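Local coordinates for ECXA (Escherichia coli, PDB 4L63), which binds a zinc ion and is probably a zinc-dependent metallopeptidase of the metzincin type, at residues A[158-161]-A[162-166]; A[225-228]-A[229-232]; A[233-236]-A[237-240]; A[168-171]-A[172-175]. All blocks are in the same frame, centred on the assembly; numbering follows the deposited sequence.

Contact 1 (A[158-161]-A[162-166]). With ZN (zinc ion), chain G.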
ATOM      1  N   ILE A 158      10.530 -13.371  26.763  1.00 62.93           N
ATOM      2  CA  ILE A 158      11.665 -13.941  26.046  1.00 63.41           C
ATOM      3  C   ILE A 158      11.583 -13.661  24.540  1.00 60.71           C
ATOM      4  O   ILE A 158      12.554 -13.204  23.949  1.00 59.29           O
ATOM      5  CB  ILE A 158      11.779 -15.461  26.298  1.00 67.38           C
ATOM      6  CG1 ILE A 158      12.168 -15.711  27.757  1.00 70.90           C
ATOM      7  CG2 ILE A 158      12.800 -16.082  25.368  1.00 68.21           C
ATOM      8  CD1 ILE A 158      12.533 -17.148  28.078  1.00 75.36           C
ATOM      9  N   LYS A 159      10.428 -13.914  23.929  1.00 59.09           N
ATOM     10  CA  LYS A 159      10.220 -13.597  22.513  1.00 59.92           C
ATOM     11  C   LYS A 159      10.468 -12.120  22.205  1.00 58.36           C
ATOM     12  O   LYS A 159      11.096 -11.782  21.199  1.00 51.53           O
ATOM     13  CB  LYS A 159       8.805 -13.983  22.080  1.00 56.86           C
ATOM     14  CG  LYS A 159       8.553 -15.476  22.097  1.00 62.83           C
ATOM     15  CD  LYS A 159       7.087 -15.786  21.914  1.00 68.69           C
ATOM     16  CE  LYS A 159       6.795 -17.215  22.318  1.00 79.15           C
ATOM     17  NZ  LYS A 159       5.487 -17.659  21.784  1.00 85.56           N
ATOM     18  N   HIS A 160       9.975 -11.250  23.081  1.00 52.25           N
ATOM     19  CA  HIS A 160      10.202  -9.810  22.967  1.00 51.69           C
ATOM     20  C   HIS A 160      11.701  -9.487  23.014  1.00 50.96           C
ATOM     21  O   HIS A 160      12.203  -8.731  22.187  1.00 48.43           O
ATOM     22  CB  HIS A 160       9.445  -9.075  24.078  1.00 49.71           C
ATOM     23  CG  HIS A 160       9.691  -7.598  24.123  1.00 51.75           C
ATOM     24  ND1 HIS A 160       8.925  -6.689  23.423  1.00 45.08           N
ATOM     25  CD2 HIS A 160      10.613  -6.873  24.799  1.00 48.27           C
ATOM     26  CE1 HIS A 160       9.370  -5.466  23.666  1.00 45.62           C
ATOM     27  NE2 HIS A 160      10.393  -5.552  24.498  1.00 46.03           N
ATOM     28  N   GLU A 161      12.417 -10.083  23.963  1.00 53.25           N
ATOM     29  CA  GLU A 161      13.852  -9.838  24.081  1.00 56.95           C
ATOM     30  C   GLU A 161      14.630 -10.390  22.873  1.00 54.45           C
ATOM     31  O   GLU A 161      15.622  -9.789  22.451  1.00 54.02           O
ATOM     32  CB  GLU A 161      14.393 -10.428  25.389  1.00 59.56           C
ATOM     33  CG  GLU A 161      13.850  -9.756  26.659  1.00 66.32           C
ATOM     34  CD  GLU A 161      13.889  -8.229  26.611  1.00 67.26           C
ATOM     35  OE1 GLU A 161      14.944  -7.662  26.259  1.00 62.28           O
ATOM     36  OE2 GLU A 161      12.863  -7.595  26.938  1.00 72.46           O
ATOM     37  N   ILE A 162      14.178 -11.517  22.318  1.00 55.30           N
ATOM     38  CA  ILE A 162      14.731 -12.044  21.062  1.00 55.41           C
ATOM     39  C   ILE A 162      14.635 -11.008  19.935  1.00 53.69           C
ATOM     40  O   ILE A 162      15.547 -10.864  19.119  1.00 52.13           O
ATOM     41  CB  ILE A 162      13.994 -13.324  20.580  1.00 56.61           C
ATOM     42  CG1 ILE A 162      13.940 -14.402  21.663  1.00 68.54           C
ATOM     43  CG2 ILE A 162      14.662 -13.879  19.330  1.00 59.71           C
ATOM     44  CD1 ILE A 162      15.252 -15.024  21.989  1.00 65.26           C
ATOM     45  N   GLY A 163      13.511 -10.302  19.884  1.00 49.55           N
ATOM     46  CA  GLY A 163      13.341  -9.224  18.921  1.00 46.60           C
ATOM     47  C   GLY A 163      14.490  -8.231  19.008  1.00 46.69           C
ATOM     48  O   GLY A 163      15.031  -7.805  17.983  1.00 45.49           O
ATOM     49  N   HIS A 164      14.877  -7.889  20.238  1.00 47.57           N
ATOM     50  CA  HIS A 164      15.976  -6.964  20.490  1.00 47.85           C
ATOM     51  C   HIS A 164      17.318  -7.561  20.055  1.00 53.48           C
ATOM     52  O   HIS A 164      18.157  -6.867  19.475  1.00 49.74           O
ATOM     53  CB  HIS A 164      16.025  -6.590  21.972  1.00 49.06           C
ATOM     54  CG  HIS A 164      14.938  -5.651  22.395  1.00 47.86           C
ATOM     55  ND1 HIS A 164      14.544  -4.578  21.625  1.00 44.52           N
ATOM     56  CD2 HIS A 164      14.166  -5.619  23.507  1.00 48.18           C
ATOM     57  CE1 HIS A 164      13.575  -3.926  22.244  1.00 43.87           C
ATOM     58  NE2 HIS A 164      13.324  -4.539  23.387  1.00 47.02           N
ATOM     59  N   ILE A 165      17.517  -8.845  20.349  1.00 52.59           N
ATOM     60  CA  ILE A 165      18.715  -9.557  19.893  1.00 56.80           C
ATOM     61  C   ILE A 165      18.842  -9.425  18.378  1.00 54.29           C
ATOM     62  O   ILE A 165      19.936  -9.219  17.848  1.00 55.41           O
ATOM     63  CB  ILE A 165      18.683 -11.053  20.274  1.00 61.16           C
ATOM     64  CG1 ILE A 165      18.786 -11.228  21.787  1.00 70.53           C
ATOM     65  CG2 ILE A 165      19.832 -11.809  19.606  1.00 60.84           C
ATOM     66  CD1 ILE A 165      20.092 -10.739  22.356  1.00 80.10           C
ATOM     67  N   LEU A 166      17.698  -9.506  17.700  1.00 51.55           N
ATOM     68  CA  LEU A 166      17.649  -9.504  16.243  1.00 54.02           C
ATOM     69  C   LEU A 166      17.627  -8.105  15.633  1.00 53.91           C
ATOM     70  O   LEU A 166      17.391  -7.961  14.438  1.00 53.93           O
ATOM     71  CB  LEU A 166      16.424 -10.290  15.761  1.00 49.85           C
ATOM     72  CG  LEU A 166      16.413 -11.773  16.145  1.00 54.95           C
ATOM     73  CD1 LEU A 166      15.110 -12.442  15.744  1.00 51.82           C
ATOM     74  CD2 LEU A 166      17.617 -12.495  15.541  1.00 55.41           C
TER
HETATM   75 ZN    ZN G 301      11.842  -4.071  24.936  1.00 56.60          ZN
HETATM   76  O   HOH W   1      12.888  -4.943  27.023  1.00 50.71           O

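Contact 2 (A[225-228]-A[229-232])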
ATOM      1  N   GLY A 225       3.346 -14.172  19.583  1.00 56.06           N
ATOM      2  CA  GLY A 225       4.464 -14.361  18.682  1.00 55.00           C
ATOM      3  C   GLY A 225       4.710 -13.136  17.823  1.00 53.78           C
ATOM      4  O   GLY A 225       3.920 -12.193  17.849  1.00 49.58           O
ATOM      5  N   PRO A 226       5.806 -13.152  17.049  1.00 51.41           N
ATOM      6  CA  PRO A 226       6.148 -12.055  16.140  1.00 46.27           C
ATOM      7  C   PRO A 226       5.030 -11.835  15.131  1.00 48.83           C
ATOM      8  O   PRO A 226       4.498 -12.811  14.613  1.00 45.51           O
ATOM      9  CB  PRO A 226       7.415 -12.552  15.434  1.00 45.94           C
ATOM     10  CG  PRO A 226       7.906 -13.713  16.248  1.00 51.34           C
ATOM     11  CD  PRO A 226       6.699 -14.310  16.883  1.00 54.49           C
ATOM     12  N   SER A 227       4.671 -10.586  14.861  1.00 41.51           N
ATOM     13  CA  SER A 227       3.664 -10.310  13.841  1.00 40.54           C
ATOM     14  C   SER A 227       4.259 -10.446  12.446  1.00 39.84           C
ATOM     15  O   SER A 227       5.465 -10.639  12.303  1.00 39.91           O
ATOM     16  CB  SER A 227       3.099  -8.905  14.016  1.00 43.74           C
ATOM     17  OG  SER A 227       4.103  -7.948  13.707  1.00 39.53           O
ATOM     18  N   ARG A 228       3.418 -10.339  11.416  1.00 39.67           N
ATOM     19  CA  ARG A 228       3.916 -10.329  10.044  1.00 39.45           C
ATOM     20  C   ARG A 228       4.984  -9.255   9.866  1.00 37.54           C
ATOM     21  O   ARG A 228       6.055  -9.520   9.322  1.00 37.91           O
ATOM     22  CB  ARG A 228       2.794 -10.089   9.031  1.00 39.78           C
ATOM     23  CG  ARG A 228       3.299 -10.120   7.589  1.00 44.08           C
ATOM     24  CD  ARG A 228       2.703  -9.000   6.753  1.00 42.52           C
ATOM     25  NE  ARG A 228       3.236  -8.970   5.393  1.00 40.55           N
ATOM     26  CZ  ARG A 228       4.089  -8.047   4.949  1.00 41.02           C
ATOM     27  NH1 ARG A 228       4.506  -7.074   5.764  1.00 37.32           N
ATOM     28  NH2 ARG A 228       4.516  -8.093   3.693  1.00 41.01           N
ATOM     29  N   ASN A 229       4.705  -8.045  10.339  1.00 35.95           N
ATOM     30  CA  ASN A 229       5.670  -6.961  10.167  1.00 34.51           C
ATOM     31  C   ASN A 229       6.932  -7.172  11.009  1.00 34.65           C
ATOM     32  O   ASN A 229       8.025  -6.788  10.581  1.00 34.30           O
ATOM     33  CB  ASN A 229       5.032  -5.605  10.486  1.00 33.45           C
ATOM     34  CG  ASN A 229       4.057  -5.161   9.405  1.00 33.66           C
ATOM     35  OD1 ASN A 229       3.848  -5.874   8.430  1.00 34.60           O
ATOM     36  ND2 ASN A 229       3.477  -3.978   9.563  1.00 33.35           N
ATOM     37  N   ASP A 230       6.790  -7.768  12.193  1.00 35.61           N
ATOM     38  CA  ASP A 230       7.959  -8.113  13.011  1.00 36.55           C
ATOM     39  C   ASP A 230       8.918  -9.008  12.225  1.00 37.77           C
ATOM     40  O   ASP A 230      10.134  -8.805  12.237  1.00 38.04           O
ATOM     41  CB  ASP A 230       7.544  -8.831  14.299  1.00 38.30           C
ATOM     42  CG  ASP A 230       6.904  -7.908  15.315  1.00 43.38           C
ATOM     43  OD1 ASP A 230       7.132  -6.680  15.253  1.00 40.95           O
ATOM     44  OD2 ASP A 230       6.167  -8.424  16.185  1.00 44.63           O
ATOM     45  N   ILE A 231       8.355 -10.001  11.546  1.00 38.98           N
ATOM     46  CA  ILE A 231       9.139 -10.950  10.759  1.00 40.92           C
ATOM     47  C   ILE A 231       9.826 -10.246   9.588  1.00 40.05           C
ATOM     48  O   ILE A 231      11.008 -10.455   9.338  1.00 41.27           O
ATOM     49  CB  ILE A 231       8.256 -12.102  10.226  1.00 42.86           C
ATOM     50  CG1 ILE A 231       7.693 -12.930  11.384  1.00 44.50           C
ATOM     51  CG2 ILE A 231       9.029 -12.975   9.259  1.00 45.32           C
ATOM     52  CD1 ILE A 231       8.753 -13.587  12.264  1.00 47.86           C
ATOM     53  N   GLU A 232       9.086  -9.401   8.877  1.00 38.42           N
ATOM     54  CA  GLU A 232       9.669  -8.628   7.785  1.00 37.96           C
ATOM     55  C   GLU A 232      10.744  -7.657   8.288  1.00 36.89           C
ATOM     56  O   GLU A 232      11.717  -7.377   7.576  1.00 37.54           O
ATOM     57  CB  GLU A 232       8.578  -7.861   7.031  1.00 36.95           C
ATOM     58  CG  GLU A 232       7.660  -8.762   6.224  1.00 44.01           C
ATOM     59  CD  GLU A 232       8.429  -9.697   5.310  1.00 56.52           C
ATOM     60  OE1 GLU A 232       9.272  -9.211   4.527  1.00 57.12           O
ATOM     61  OE2 GLU A 232       8.191 -10.920   5.379  1.00 64.99           O
TER

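Contact 3 (A[233-236]-A[237-240])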
ATOM      1  N   GLY A 233      10.561  -7.149   9.507  1.00 35.74           N
ATOM      2  CA  GLY A 233      11.535  -6.266  10.123  1.00 35.22           C
ATOM      3  C   GLY A 233      12.878  -6.964  10.280  1.00 37.13           C
ATOM      4  O   GLY A 233      13.926  -6.401   9.960  1.00 37.52           O
ATOM      5  N   VAL A 234      12.848  -8.199  10.768  1.00 38.85           N
ATOM      6  CA  VAL A 234      14.083  -8.964  10.950  1.00 41.42           C
ATOM      7  C   VAL A 234      14.716  -9.328   9.602  1.00 42.86           C
ATOM      8  O   VAL A 234      15.942  -9.333   9.476  1.00 47.11           O
ATOM      9  CB  VAL A 234      13.837 -10.229  11.801  1.00 50.46           C
ATOM     10  CG1 VAL A 234      15.105 -11.083  11.900  1.00 47.02           C
ATOM     11  CG2 VAL A 234      13.373  -9.827  13.197  1.00 42.93           C
ATOM     12  N   ARG A 235      13.896  -9.620   8.591  1.00 42.68           N
ATOM     13  CA  ARG A 235      14.418  -9.826   7.233  1.00 44.40           C
ATOM     14  C   ARG A 235      15.234  -8.633   6.752  1.00 43.62           C
ATOM     15  O   ARG A 235      16.252  -8.798   6.087  1.00 45.87           O
ATOM     16  CB  ARG A 235      13.295 -10.083   6.232  1.00 45.65           C
ATOM     17  CG  ARG A 235      12.725 -11.463   6.293  1.00 52.27           C
ATOM     18  CD  ARG A 235      11.909 -11.803   5.050  1.00 49.47           C
ATOM     19  NE  ARG A 235      11.476 -13.191   5.136  1.00 59.08           N
ATOM     20  CZ  ARG A 235      12.266 -14.225   4.870  1.00 69.68           C
ATOM     21  NH1 ARG A 235      13.520 -14.020   4.488  1.00 68.41           N
ATOM     22  NH2 ARG A 235      11.805 -15.466   4.981  1.00 78.49           N
ATOM     23  N   VAL A 236      14.773  -7.430   7.074  1.00 40.90           N
ATOM     24  CA  VAL A 236      15.532  -6.224   6.785  1.00 40.40           C
ATOM     25  C   VAL A 236      16.844  -6.201   7.577  1.00 41.66           C
ATOM     26  O   VAL A 236      17.906  -5.920   7.016  1.00 43.29           O
ATOM     27  CB  VAL A 236      14.715  -4.960   7.097  1.00 37.78           C
ATOM     28  CG1 VAL A 236      15.589  -3.723   7.000  1.00 37.76           C
ATOM     29  CG2 VAL A 236      13.527  -4.858   6.129  1.00 37.23           C
ATOM     30  N   MET A 237      16.765  -6.526   8.868  1.00 41.42           N
ATOM     31  CA  MET A 237      17.941  -6.506   9.746  1.00 43.06           C
ATOM     32  C   MET A 237      18.942  -7.581   9.349  1.00 46.50           C
ATOM     33  O   MET A 237      20.127  -7.466   9.663  1.00 48.57           O
ATOM     34  CB  MET A 237      17.548  -6.696  11.214  1.00 42.75           C
ATOM     35  CG  MET A 237      16.607  -5.616  11.776  1.00 40.08           C
ATOM     36  SD  MET A 237      17.108  -3.920  11.409  1.00 39.00           S
ATOM     37  CE  MET A 237      18.629  -3.784  12.350  1.00 41.60           C
ATOM     38  N   ARG A 238      18.472  -8.628   8.676  1.00 47.62           N
ATOM     39  CA  ARG A 238      19.374  -9.682   8.199  1.00 51.56           C
ATOM     40  C   ARG A 238      20.198  -9.228   7.002  1.00 56.68           C
ATOM     41  O   ARG A 238      21.257  -9.780   6.742  1.00 56.63           O
ATOM     42  CB  ARG A 238      18.608 -10.951   7.819  1.00 52.99           C
ATOM     43  CG  ARG A 238      18.081 -11.738   8.990  1.00 53.35           C
ATOM     44  CD  ARG A 238      17.292 -12.938   8.517  1.00 55.07           C
ATOM     45  NE  ARG A 238      18.095 -13.841   7.699  1.00 62.03           N
ATOM     46  CZ  ARG A 238      17.641 -14.475   6.623  1.00 68.13           C
ATOM     47  NH1 ARG A 238      16.386 -14.301   6.229  1.00 70.74           N
ATOM     48  NH2 ARG A 238      18.442 -15.279   5.940  1.00 70.32           N
ATOM     49  N   ARG A 239      19.722  -8.232   6.263  1.00 50.69           N
ATOM     50  CA  ARG A 239      20.478  -7.783   5.099  1.00 61.92           C
ATOM     51  C   ARG A 239      21.061  -6.389   5.310  1.00 60.68           C
ATOM     52  O   ARG A 239      21.962  -5.972   4.584  1.00 58.76           O
ATOM     53  CB  ARG A 239      19.612  -7.815   3.836  1.00 65.54           C
ATOM     54  CG  ARG A 239      18.499  -6.793   3.794  1.00 65.23           C
ATOM     55  CD  ARG A 239      17.860  -6.780   2.413  1.00 72.20           C
ATOM     56  NE  ARG A 239      16.785  -5.800   2.316  1.00 76.09           N
ATOM     57  CZ  ARG A 239      15.511  -6.054   2.599  1.00 79.84           C
ATOM     58  NH1 ARG A 239      15.144  -7.268   2.995  1.00 82.55           N
ATOM     59  NH2 ARG A 239      14.605  -5.095   2.481  1.00 78.61           N
ATOM     60  N   GLY A 240      20.553  -5.683   6.315  1.00 56.71           N
ATOM     61  CA  GLY A 240      21.055  -4.363   6.651  1.00 57.68           C
ATOM     62  C   GLY A 240      20.950  -3.385   5.498  1.00 52.77           C
ATOM     63  O   GLY A 240      20.017  -3.452   4.699  1.00 50.13           O
TER

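Contact 4 (A[168-171]-A[172-175]). With ZN (zinc ion), chain G.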
ATOM      1  N   LEU A 168      15.726  -5.321  16.522  1.00 42.03           N
ATOM      2  CA  LEU A 168      14.517  -4.501  16.596  1.00 39.72           C
ATOM      3  C   LEU A 168      14.476  -3.682  17.881  1.00 39.83           C
ATOM      4  O   LEU A 168      15.049  -4.067  18.907  1.00 41.74           O
ATOM      5  CB  LEU A 168      13.264  -5.369  16.495  1.00 39.60           C
ATOM      6  CG  LEU A 168      13.150  -6.171  15.198  1.00 40.10           C
ATOM      7  CD1 LEU A 168      11.814  -6.892  15.132  1.00 38.74           C
ATOM      8  CD2 LEU A 168      13.345  -5.271  13.983  1.00 38.11           C
ATOM      9  N   LEU A 169      13.803  -2.541  17.809  1.00 38.05           N
ATOM     10  CA  LEU A 169      13.576  -1.704  18.978  1.00 38.19           C
ATOM     11  C   LEU A 169      12.077  -1.705  19.257  1.00 38.91           C
ATOM     12  O   LEU A 169      11.373  -2.618  18.821  1.00 36.83           O
ATOM     13  CB  LEU A 169      14.122  -0.293  18.744  1.00 37.64           C
ATOM     14  CG  LEU A 169      15.640  -0.264  18.489  1.00 42.33           C
ATOM     15  CD1 LEU A 169      16.078   1.080  17.937  1.00 40.82           C
ATOM     16  CD2 LEU A 169      16.427  -0.594  19.758  1.00 47.15           C
ATOM     17  N   HIS A 170      11.579  -0.703  19.978  1.00 36.81           N
ATOM     18  CA  HIS A 170      10.143  -0.637  20.255  1.00 36.12           C
ATOM     19  C   HIS A 170       9.390   0.134  19.190  1.00 34.20           C
ATOM     20  O   HIS A 170       9.960   1.001  18.533  1.00 33.59           O
ATOM     21  CB  HIS A 170       9.884   0.012  21.610  1.00 37.19           C
ATOM     22  CG  HIS A 170      10.442  -0.763  22.758  1.00 39.37           C
ATOM     23  ND1 HIS A 170      11.092  -0.161  23.811  1.00 40.84           N
ATOM     24  CD2 HIS A 170      10.449  -2.091  23.015  1.00 40.61           C
ATOM     25  CE1 HIS A 170      11.482  -1.088  24.670  1.00 42.88           C
ATOM     26  NE2 HIS A 170      11.099  -2.265  24.212  1.00 42.81           N
ATOM     27  N   ASN A 171       8.097  -0.159  19.064  1.00 33.64           N
ATOM     28  CA  ASN A 171       7.254   0.442  18.021  1.00 32.08           C
ATOM     29  C   ASN A 171       7.312   1.963  17.982  1.00 31.60           C
ATOM     30  O   ASN A 171       7.217   2.560  16.906  1.00 31.70           O
ATOM     31  CB  ASN A 171       5.798  -0.020  18.189  1.00 32.11           C
ATOM     32  CG  ASN A 171       5.095   0.631  19.376  1.00 33.00           C
ATOM     33  OD1 ASN A 171       5.535   0.507  20.517  1.00 34.37           O
ATOM     34  ND2 ASN A 171       3.955   1.283  19.111  1.00 32.53           N
ATOM     35  N   ASN A 172       7.484   2.595  19.141  1.00 32.64           N
ATOM     36  CA  ASN A 172       7.390   4.047  19.202  1.00 32.59           C
ATOM     37  C   ASN A 172       8.741   4.742  19.309  1.00 33.17           C
ATOM     38  O   ASN A 172       8.818   5.903  19.736  1.00 33.81           O
ATOM     39  CB  ASN A 172       6.498   4.470  20.380  1.00 40.81           C
ATOM     40  CG  ASN A 172       6.944   3.862  21.709  1.00 46.87           C
ATOM     41  OD1 ASN A 172       8.048   3.316  21.824  1.00 38.70           O
ATOM     42  ND2 ASN A 172       6.093   3.985  22.729  1.00 46.20           N
ATOM     43  N   GLU A 173       9.807   4.044  18.921  1.00 33.25           N
ATOM     44  CA  GLU A 173      11.150   4.595  19.106  1.00 34.23           C
ATOM     45  C   GLU A 173      11.823   5.047  17.812  1.00 37.86           C
ATOM     46  O   GLU A 173      13.041   5.264  17.778  1.00 34.60           O
ATOM     47  CB  GLU A 173      12.027   3.583  19.846  1.00 35.58           C
ATOM     48  CG  GLU A 173      11.707   3.546  21.344  1.00 39.12           C
ATOM     49  CD  GLU A 173      12.343   2.383  22.080  1.00 50.34           C
ATOM     50  OE1 GLU A 173      12.903   1.479  21.418  1.00 49.40           O
ATOM     51  OE2 GLU A 173      12.277   2.382  23.332  1.00 46.58           O
ATOM     52  N   GLY A 174      11.023   5.229  16.762  1.00 33.17           N
ATOM     53  CA  GLY A 174      11.516   5.836  15.540  1.00 31.93           C
ATOM     54  C   GLY A 174      12.073   7.222  15.835  1.00 32.93           C
ATOM     55  O   GLY A 174      11.393   8.051  16.439  1.00 34.54           O
ATOM     56  N   GLY A 175      13.313   7.464  15.430  1.00 33.85           N
ATOM     57  CA  GLY A 175      13.933   8.761  15.613  1.00 40.26           C
ATOM     58  C   GLY A 175      14.600   8.947  16.967  1.00 45.96           C
ATOM     59  O   GLY A 175      15.274   9.953  17.189  1.00 41.94           O
TER
HETATM   60 ZN    ZN G 301      11.842  -4.071  24.936  1.00 56.60          ZN
HETATM   61  O   HOH W   2       8.217   5.002  16.157  1.00 29.68           O
HETATM   62  O   HOH W   1      12.888  -4.943  27.023  1.00 50.71           O

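Contact 1 (A[158-161]-A[162-166])
H160 and H164, one helical turn apart, reach the same zinc ion through their NE2 atoms, H160 NE2 at 2.1 Å and H164 NE2 at 2.2 Å from the metal. Histidines spaced i to i+4 on a helix can share a metal only if their side chains converge, here from different rotamers. H160 has CG opposite the backbone N (chi1 176°), whereas H164 has CG beside the backbone N, opposite the carbonyl carbon (chi1 -74°). The two rings end almost perpendicular, their planes 88° apart. Each ring is also gripped at its far nitrogen: H160 ND1 by I198 O and H164 ND1 by L168 O, second-shell bonds that fix the ring rotation.

Between them in sequence, E161 bends back on itself. Its OE2 accepts a hydrogen bond of 2.7 Å from the metal-bound water, and OE1 lies at the edge of the H164 ring, 3.5 Å from H164 CD2, while T106 supplies its hydrogen bond. Histidines, glutamate and zinc fit the HExxH signature, with H170 as third protein ligand; in metallopeptidases of this kind the glutamate is the general base that activates the water, and the bond to OE2 is consistent with that.

Backbone bonds such as I162 N to I158 O, 2.9 Å, hold the turn, and I158 CG2 packs on I162 CG1. I158 and I162 rest on helix 60-70, K159 forms a salt bridge with E70 of that helix, and I158, E161 and I165 meet strand 115-119, with I162 and I165 on strand 91-96.

Contact 2 (A[225-228]-A[229-232])
S227 and D230 exchange hydrogen bonds in both directions at the start of helix 228-239. S227 OG accepts from D230 N at 3.1 Å, and S227 N gives its hydrogen to D230 OD2 at 2.9 Å in a nearly straight bond (171°) that meets the carboxylate from above its plane. The serine hydroxyl lies between its own backbone N and carbonyl carbon (chi1 68°), the position from which it can turn back over the first turn of the helix.

This reciprocal pair is a capping box, with S227 as the N-cap: the serine oxygen serves D230 N, a first-turn amide with no helical carbonyl before it, and the carboxylate in return holds the N-cap amide. The D230 carboxylate has further bonds, to S197 through OD1 and to I198 N through OD2, so the cap also ties the helix start to the chain next to the zinc site. Regular helical bonding follows, with I231 N to S227 O and E232 N to R228 O, both 3.1 Å.

Among the charged and polar side chains, R228 NH1 donates to N229 OD1 at 3.0 Å, the oxygen lying in the guanidinium plane. S251 and Q194 are further partners of this arginine and asparagine, respectively. E232 lays its CG over one guanidinium face, toward its rim, 3.6 Å from R228 NH1.

Apolar packing comes from P226, whose CB touches I231 CD1 at 3.6 Å; the same proline leans on W71.

Contact 3 (A[233-236]-A[237-240])
V236 O takes two amide donors as helix 228-239 runs out. G240 N approaches at 2.7 Å, nearly in line with the carbonyl, while R239 N comes at 3.0 Å from well above the carbonyl plane. Just before this, bonds run i to i+4: M237 N is satisfied by G233 O at 3.0 Å and, noticeably bent, R238 N by V234 O at 2.7 Å.

V236 O therefore combines an i+4 and an i+3 bond in the last turn, a mix common where an alpha helix ends, and G240 leaves helical geometry with a positive phi of 58°. Two of the carbonyls near the end find partners elsewhere: R238 O receives T26 OG1, and G240 O receives N248 ND2, which joins this end to helices 25-29 and 246-249.

Three arginines project from this turn. R235 and R238 run side by side, bringing R235 NH1 to 3.4 Å from R238 NH1; both belong to guanidinium groups and neither can accept, so this is an approach of like charges, with R235 NH1 at the edge of the R238 group and the two planes 61° apart. R238 NH1 also makes a weak hydrogen bond to S74 O. R239 starts with CG wedged between backbone N and carbonyl carbon (chi1 69°), which turns its extended chain back along the helix; one guanidinium face lies over V236 CA, and R239 NH2 comes within 3.8 Å of V236 CG2.

Contact 4 (A[168-171]-A[172-175])
H170 and E173 close a type I beta turn that carries the third histidine ligand of the zinc ion, following the two of the HExxH helix as in metzincin peptidases. The turn's own backbone bond runs from E173 N to H170 O at 3.1 Å, with the donor lying above the carbonyl plane.

Two side-chain bonds add to this. E173 extends beyond CG alongside the histidine, the two groups pointing the same way, and its carboxylate plane stands 47° from the imidazole. H170 ND1 donates to E173 OE2 at 2.8 Å, and H170 N to E173 OE1 at 2.9 Å, so both carboxylate oxygens grip one residue, each met from above the carboxylate plane. A chi1 of -63° sets the H170 ring beside the backbone N, and its turn about CB-CG faces ND1 to the glutamate and NE2 to the metal. A carboxylate at ND1 holds the ring against rotation and would probably make the imidazole more electron-rich toward zinc.

Around these bonds, L169 CB packs 3.4 Å from E173 OE1, and the L169 side chain meets strand 12-16. The N171 and N172 side chains cross with their amide planes only 23° apart, and they are anchored mainly outside the turn, both by N201.

Water takes part at two places. A bridging molecule donates to N171 O at 2.7 Å and accepts from G174 N at 2.9 Å, spanning the turn. At the metal, H170 NE2 binds the zinc at 2.1 Å, and the zinc-bound water lies 2.5 Å from the ion.

Along the chain the order is contact 1, contact 4, contact 2, contact 3. Contacts 1 and 4, whose centres lie 13 Å apart, share the zinc ion and its water: helix 146-165 provides two histidines, and the loop after it turns back to bring the third. Contacts 2 and 3 are the start and end of one helix, 228-239, with centres 12 Å apart. The D230 side chain of that helix lies about 11 Å from the zinc, which it does not bind. From the helix's middle onward G233, V234 and M237 pack on L168, and V234 and M237 also meet L166, so L166 and L168, on the chain linking the ligand-bearing segments, rest against this helix.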